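Local coordinates for Oxidored_FMN domain-containing protein ([Pseudomonas] geniculata N1, PDB 6L6J), which acts as the amine oxidase HisD for 6-hydroxypseudooxynicotine, carrying FMN and a [4Fe-4S] cluster, at residues Arg224-Asp229 with Asp257-Asp262; Gln277-Ile282 with Arg311-Leu316. One frame throughout, in Å; residues are numbered along the deposited sequence.

Contact 1: Arg224-Asp229 with Asp257-Asp262; sequences RFAVED and DVNVSD. With FMN (flavin mononucleotide), chain B.
Arg224 brings its guanidinium up to the FMN, where NH2 donates to ribityl O3' (NH2-O3' 2.7 Å) and, weakly, to N1 of the isoalloxazine (NH2-N1 3.4 Å). The chain gets there by leaving the backbone with CG anti to the backbone N (chi1 -174°) and then bending at chi2 and chi3. Arg224 NH1 forms a salt bridge with Asp257 OD1 (2.9 Å), the donor lying above the carboxylate plane, and the two flat groups are turned 51° apart. Over one guanidinium face lies the amide of Asn259, with ND2 3.5 Å from CZ of Arg224; the CG of Asn259 sits in the crowded position between backbone N and carbonyl carbon (chi1 70°), and ND2 bonds weakly to Asp266, which also binds the FMN. Asp257 is steadied in turn, since its OD2 is hydrogen-bonded to Tyr168. The negative carboxylate would favour a charged Arg224, whose positive end is likely to stabilise negative charge near flavin N1.

Behind this shell, Arg224, Ala226 and Asn259 share one face of two neighbouring parallel strands, while Phe225 and Val258 point to the other. Backbone bonds link Phe225 N to Asp257 O (2.7 Å), Asn259 N to Phe225 O (3.2 Å) and Val227 N to Asn259 O (3.0 Å). At Val227 the chain turns a corner, and pairing resumes as Ser261 N donates to Glu228 O. There Ser261 OG donates to Asp229 OD2 (3.0 Å) and also bonds Gln179, tying the C-terminal strand ends together. The pair belongs to the beta-alpha-beta unit of strand 220-229, helix 241-249 and strand 255-261, adjacent staves of the eight-stranded TIM barrel that holds the flavin, as in the NADH:flavin oxidoreductase family.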
# COMPACT_ATOMS: atom_id res chain seq x y z
N ARG A 224 -15.89 12.02 5.85
CA ARG A 224 -14.42 11.87 5.77
C ARG A 224 -13.87 13.27 5.50
O ARG A 224 -14.37 13.93 4.56
CB ARG A 224 -14.02 10.83 4.73
CG ARG A 224 -12.53 10.55 4.74
CD ARG A 224 -12.04 9.44 5.64
NE ARG A 224 -11.19 8.53 4.89
CZ ARG A 224 -10.16 7.84 5.36
NH1 ARG A 224 -9.77 7.94 6.61
NH2 ARG A 224 -9.48 7.07 4.53
N PHE A 225 -12.97 13.75 6.36
CA PHE A 225 -12.45 15.14 6.26
C PHE A 225 -10.94 15.15 6.51
O PHE A 225 -10.50 14.67 7.56
CB PHE A 225 -13.22 16.09 7.18
CG PHE A 225 -12.72 17.51 7.17
CD1 PHE A 225 -12.71 18.24 5.99
CD2 PHE A 225 -12.26 18.13 8.32
CE1 PHE A 225 -12.23 19.54 5.95
CE2 PHE A 225 -11.80 19.43 8.29
CZ PHE A 225 -11.77 20.14 7.10
N ALA A 226 -10.20 15.66 5.51
CA ALA A 226 -8.79 16.08 5.63
C ALA A 226 -8.74 17.36 6.47
O ALA A 226 -9.26 18.41 6.00
CB ALA A 226 -8.19 16.27 4.26
N VAL A 227 -8.17 17.26 7.68
CA VAL A 227 -8.08 18.38 8.65
C VAL A 227 -6.91 19.26 8.23
O VAL A 227 -7.09 20.50 8.23
CB VAL A 227 -7.97 17.92 10.12
CG1 VAL A 227 -9.28 17.31 10.60
CG2 VAL A 227 -6.82 16.97 10.37
N GLU A 228 -5.79 18.65 7.84
CA GLU A 228 -4.60 19.36 7.30
C GLU A 228 -4.28 18.85 5.89
O GLU A 228 -4.40 17.64 5.67
CB GLU A 228 -3.41 19.19 8.24
CG GLU A 228 -2.15 19.91 7.76
CD GLU A 228 -1.39 20.68 8.82
OE1 GLU A 228 -1.93 20.84 9.94
OE2 GLU A 228 -0.24 21.13 8.52
N ASP A 229 -3.91 19.75 4.97
CA ASP A 229 -3.27 19.39 3.68
C ASP A 229 -1.77 19.63 3.83
O ASP A 229 -1.39 20.79 4.02
CB ASP A 229 -3.88 20.14 2.48
CG ASP A 229 -3.18 19.88 1.13
OD1 ASP A 229 -2.05 20.38 0.96
OD2 ASP A 229 -3.76 19.18 0.26
N ASP A 257 -14.91 10.99 10.23
CA ASP A 257 -13.74 10.20 9.74
C ASP A 257 -12.62 11.16 9.32
O ASP A 257 -12.81 11.88 8.30
CB ASP A 257 -14.14 9.25 8.59
CG ASP A 257 -13.03 8.29 8.21
OD1 ASP A 257 -11.85 8.58 8.52
OD2 ASP A 257 -13.35 7.25 7.62
N VAL A 258 -11.51 11.21 10.08
CA VAL A 258 -10.53 12.34 9.96
C VAL A 258 -9.11 11.82 9.72
O VAL A 258 -8.63 10.89 10.43
CB VAL A 258 -10.58 13.33 11.15
CG1 VAL A 258 -11.88 14.14 11.14
CG2 VAL A 258 -10.34 12.67 12.49
N ASN A 259 -8.44 12.47 8.75
CA ASN A 259 -7.08 12.11 8.26
C ASN A 259 -6.39 13.38 7.73
O ASN A 259 -6.96 14.48 7.90
CB ASN A 259 -7.18 10.98 7.24
CG ASN A 259 -7.81 11.40 5.93
OD1 ASN A 259 -8.28 12.53 5.79
ND2 ASN A 259 -7.83 10.48 4.97
N VAL A 260 -5.23 13.23 7.09
CA VAL A 260 -4.42 14.37 6.55
C VAL A 260 -4.51 14.38 5.02
O VAL A 260 -4.42 13.29 4.39
CB VAL A 260 -2.97 14.32 7.06
CG1 VAL A 260 -2.92 14.38 8.58
CG2 VAL A 260 -2.23 13.08 6.56
N SER A 261 -4.67 15.56 4.43
CA SER A 261 -4.82 15.72 2.95
C SER A 261 -3.50 15.42 2.23
O SER A 261 -2.37 15.75 2.74
CB SER A 261 -5.34 17.06 2.51
OG SER A 261 -5.65 17.03 1.11
N ASP A 262 -3.71 14.84 1.05
CA ASP A 262 -2.76 14.20 0.11
C ASP A 262 -2.44 12.77 0.57
O ASP A 262 -2.02 12.58 1.72
CB ASP A 262 -1.54 15.06 -0.19
CG ASP A 262 -0.94 14.73 -1.55
OD1 ASP A 262 -1.67 14.83 -2.56
OD2 ASP A 262 0.25 14.33 -1.59
N1 FMN B . -8.94 6.73 1.16
C2 FMN B . -10.12 7.20 0.65
O2 FMN B . -10.70 8.10 1.26
N3 FMN B . -10.72 6.73 -0.46
C4 FMN B . -10.16 5.72 -1.16
O4 FMN B . -10.70 5.30 -2.18
C4A FMN B . -8.86 5.16 -0.70
N5 FMN B . -8.25 4.16 -1.36
C5A FMN B . -7.11 3.63 -0.86
C6 FMN B . -6.51 2.55 -1.49
C7 FMN B . -5.36 2.00 -0.96
C7M FMN B . -4.70 0.89 -1.69
C8 FMN B . -4.78 2.53 0.28
C8M FMN B . -3.51 1.98 0.86
C9 FMN B . -5.36 3.59 0.93
C9A FMN B . -6.51 4.17 0.42
N10 FMN B . -7.14 5.23 1.09
C10 FMN B . -8.30 5.73 0.55
C1' FMN B . -6.61 5.81 2.36
C2' FMN B . -7.00 4.96 3.55
O2' FMN B . -8.41 5.06 3.68
C3' FMN B . -6.37 5.40 4.83
O3' FMN B . -6.85 6.71 5.15
C4' FMN B . -4.84 5.43 4.79
O4' FMN B . -4.33 4.24 4.15
C5' FMN B . -4.26 5.59 6.19
O5' FMN B . -4.65 4.47 6.97
P FMN B . -3.68 3.18 7.11
O1P FMN B . -2.44 3.68 7.81
O2P FMN B . -4.52 2.24 7.91
O3P FMN B . -3.43 2.71 5.69

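Contact 2: Gln277-Ile282 with Arg311-Leu316; sequences QQEPFI and RGVLDL
Glu279 and Arg311 meet end to end, their side chains crossing at about a right angle. Glu279 reaches out as an extended rod, CG anti to the backbone N (chi1 161°), whereas Arg311 bends at chi3 to present NH2. The carboxylate sits at the edge of the guanidinium, near its plane, the two planes 24° apart. Arg311 NH2 is the gripping atom: it donates along an almost straight line to the syn lone pair of Glu279 OE1 (3.1 Å, 173° at the hydrogen) and forms the salt bridge to Glu279 OE2 (2.6 Å). OE1 also bonds Gln308 and Arg311 NH1 bonds Ser307, so both partners are anchored to helix 302-310, which closes in a Schellman motif at Gly312.

Next to the ion pair, Ile282 crosses Val313 and Leu314 at about right angles, leading with the tip of its chain: CD1 lies 3.5 Å from Val313 CG1 and 3.9 Å from Leu314 CD2. Val313 also crosses the Glu279 side chain, CG2 being 3.9 Å from Glu279 OE2.

An alanine at Glu279 would remove the carboxylate and would probably leave the NH2 of Arg311 without its ionic partner, loosening the link between the two segments. Because Asp283 places a like charge close to OE2, Arg311 probably helps keep Glu279 ionised at the partly exposed outer end of a buried apolar contact.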
# COMPACT_ATOMS: atom_id res chain seq x y z
N GLN A 277 1.05 8.42 13.48
CA GLN A 277 1.77 9.66 13.09
C GLN A 277 0.75 10.81 12.93
O GLN A 277 1.19 11.99 13.00
CB GLN A 277 2.60 9.45 11.81
CG GLN A 277 1.77 9.08 10.57
CD GLN A 277 1.28 10.23 9.70
OE1 GLN A 277 1.57 11.41 9.97
NE2 GLN A 277 0.51 9.88 8.65
N GLN A 278 -0.53 10.49 12.75
CA GLN A 278 -1.59 11.50 12.46
C GLN A 278 -2.12 12.08 13.78
O GLN A 278 -2.85 13.10 13.73
CB GLN A 278 -2.76 10.91 11.68
CG GLN A 278 -2.36 10.22 10.38
CD GLN A 278 -3.47 10.26 9.36
OE1 GLN A 278 -4.57 10.73 9.63
NE2 GLN A 278 -3.20 9.76 8.16
N GLU A 279 -1.75 11.47 14.91
CA GLU A 279 -2.36 11.81 16.22
C GLU A 279 -2.32 13.33 16.39
O GLU A 279 -3.38 13.94 16.51
CB GLU A 279 -1.69 11.08 17.38
CG GLU A 279 -1.98 11.75 18.71
CD GLU A 279 -1.68 10.93 19.95
OE1 GLU A 279 -1.42 9.71 19.81
OE2 GLU A 279 -1.70 11.56 21.05
N PRO A 280 -1.12 13.97 16.39
CA PRO A 280 -1.01 15.42 16.57
C PRO A 280 -1.98 16.26 15.73
O PRO A 280 -2.37 17.27 16.21
CB PRO A 280 0.41 15.76 16.11
CG PRO A 280 0.91 14.49 15.44
CD PRO A 280 0.20 13.36 16.17
N PHE A 281 -2.35 15.79 14.53
CA PHE A 281 -3.18 16.54 13.54
C PHE A 281 -4.67 16.40 13.84
O PHE A 281 -5.40 17.38 13.55
CB PHE A 281 -2.91 16.04 12.12
CG PHE A 281 -1.51 16.24 11.63
CD1 PHE A 281 -1.12 17.45 11.08
CD2 PHE A 281 -0.57 15.21 11.69
CE1 PHE A 281 0.17 17.64 10.61
CE2 PHE A 281 0.72 15.40 11.23
CZ PHE A 281 1.10 16.62 10.69
N ILE A 282 -5.12 15.24 14.38
CA ILE A 282 -6.57 14.92 14.62
C ILE A 282 -6.90 14.96 16.12
O ILE A 282 -8.10 14.90 16.42
CB ILE A 282 -7.01 13.58 13.96
CG1 ILE A 282 -6.19 12.37 14.43
CG2 ILE A 282 -7.00 13.69 12.45
CD1 ILE A 282 -6.39 12.00 15.89
N ARG A 311 -6.86 7.47 26.12
CA ARG A 311 -6.33 8.87 26.19
C ARG A 311 -7.22 9.82 25.37
O ARG A 311 -6.88 11.01 25.29
CB ARG A 311 -4.87 8.91 25.73
CG ARG A 311 -3.94 8.02 26.55
CD ARG A 311 -2.61 7.72 25.89
NE ARG A 311 -2.27 8.77 24.94
CZ ARG A 311 -2.13 8.64 23.62
NH1 ARG A 311 -2.21 7.47 23.02
NH2 ARG A 311 -1.87 9.71 22.90
N GLY A 312 -8.32 9.31 24.81
CA GLY A 312 -9.41 10.15 24.25
C GLY A 312 -9.05 10.76 22.90
O GLY A 312 -9.62 11.83 22.53
N VAL A 313 -8.16 10.12 22.15
CA VAL A 313 -7.76 10.59 20.79
C VAL A 313 -8.87 10.19 19.79
O VAL A 313 -9.31 11.07 19.02
CB VAL A 313 -6.40 10.02 20.38
CG1 VAL A 313 -5.98 10.55 19.03
CG2 VAL A 313 -5.35 10.29 21.43
N LEU A 314 -9.31 8.93 19.86
CA LEU A 314 -10.31 8.32 18.94
C LEU A 314 -11.40 7.57 19.72
O LEU A 314 -11.15 7.15 20.87
CB LEU A 314 -9.57 7.34 18.01
CG LEU A 314 -8.42 7.91 17.19
CD1 LEU A 314 -7.71 6.82 16.41
CD2 LEU A 314 -8.92 8.99 16.25
N ASP A 315 -12.55 7.36 19.09
CA ASP A 315 -13.59 6.40 19.56
C ASP A 315 -13.39 5.09 18.79
O ASP A 315 -13.63 4.03 19.38
CB ASP A 315 -14.98 6.97 19.37
CG ASP A 315 -15.13 8.26 20.15
OD1 ASP A 315 -15.10 8.18 21.40
OD2 ASP A 315 -15.22 9.34 19.49
N LEU A 316 -12.95 5.19 17.53
CA LEU A 316 -12.82 4.03 16.61
C LEU A 316 -11.41 3.95 16.04
O LEU A 316 -10.88 4.98 15.58
CB LEU A 316 -13.87 4.18 15.51
CG LEU A 316 -15.31 4.03 15.99
CD1 LEU A 316 -16.29 4.54 14.94
CD2 LEU A 316 -15.61 2.58 16.34

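Overall arrangement
Contact 1 and contact 2 lie in the same TIM barrel, their centres about 12 Å apart, and they touch through segment 277-282. Ile282 packs on the strand pair, its CG2 3.5 Å from Val258 CG2, so one residue joins the barrel strands of contact 1 to the Val313-Leu314 loop of contact 2. Phe281 O lies 3.5 Å from Val227 CG2, and Gln278 OE1 lies 3.2 Å from the CA of Asn259. Gln278 NE2 also bonds the FMN-binding Asp266. Contact 1 touches the flavin through Arg224, whereas the Ile282 side chain of contact 2 stays about 10 Å from the FMN (nearest atoms).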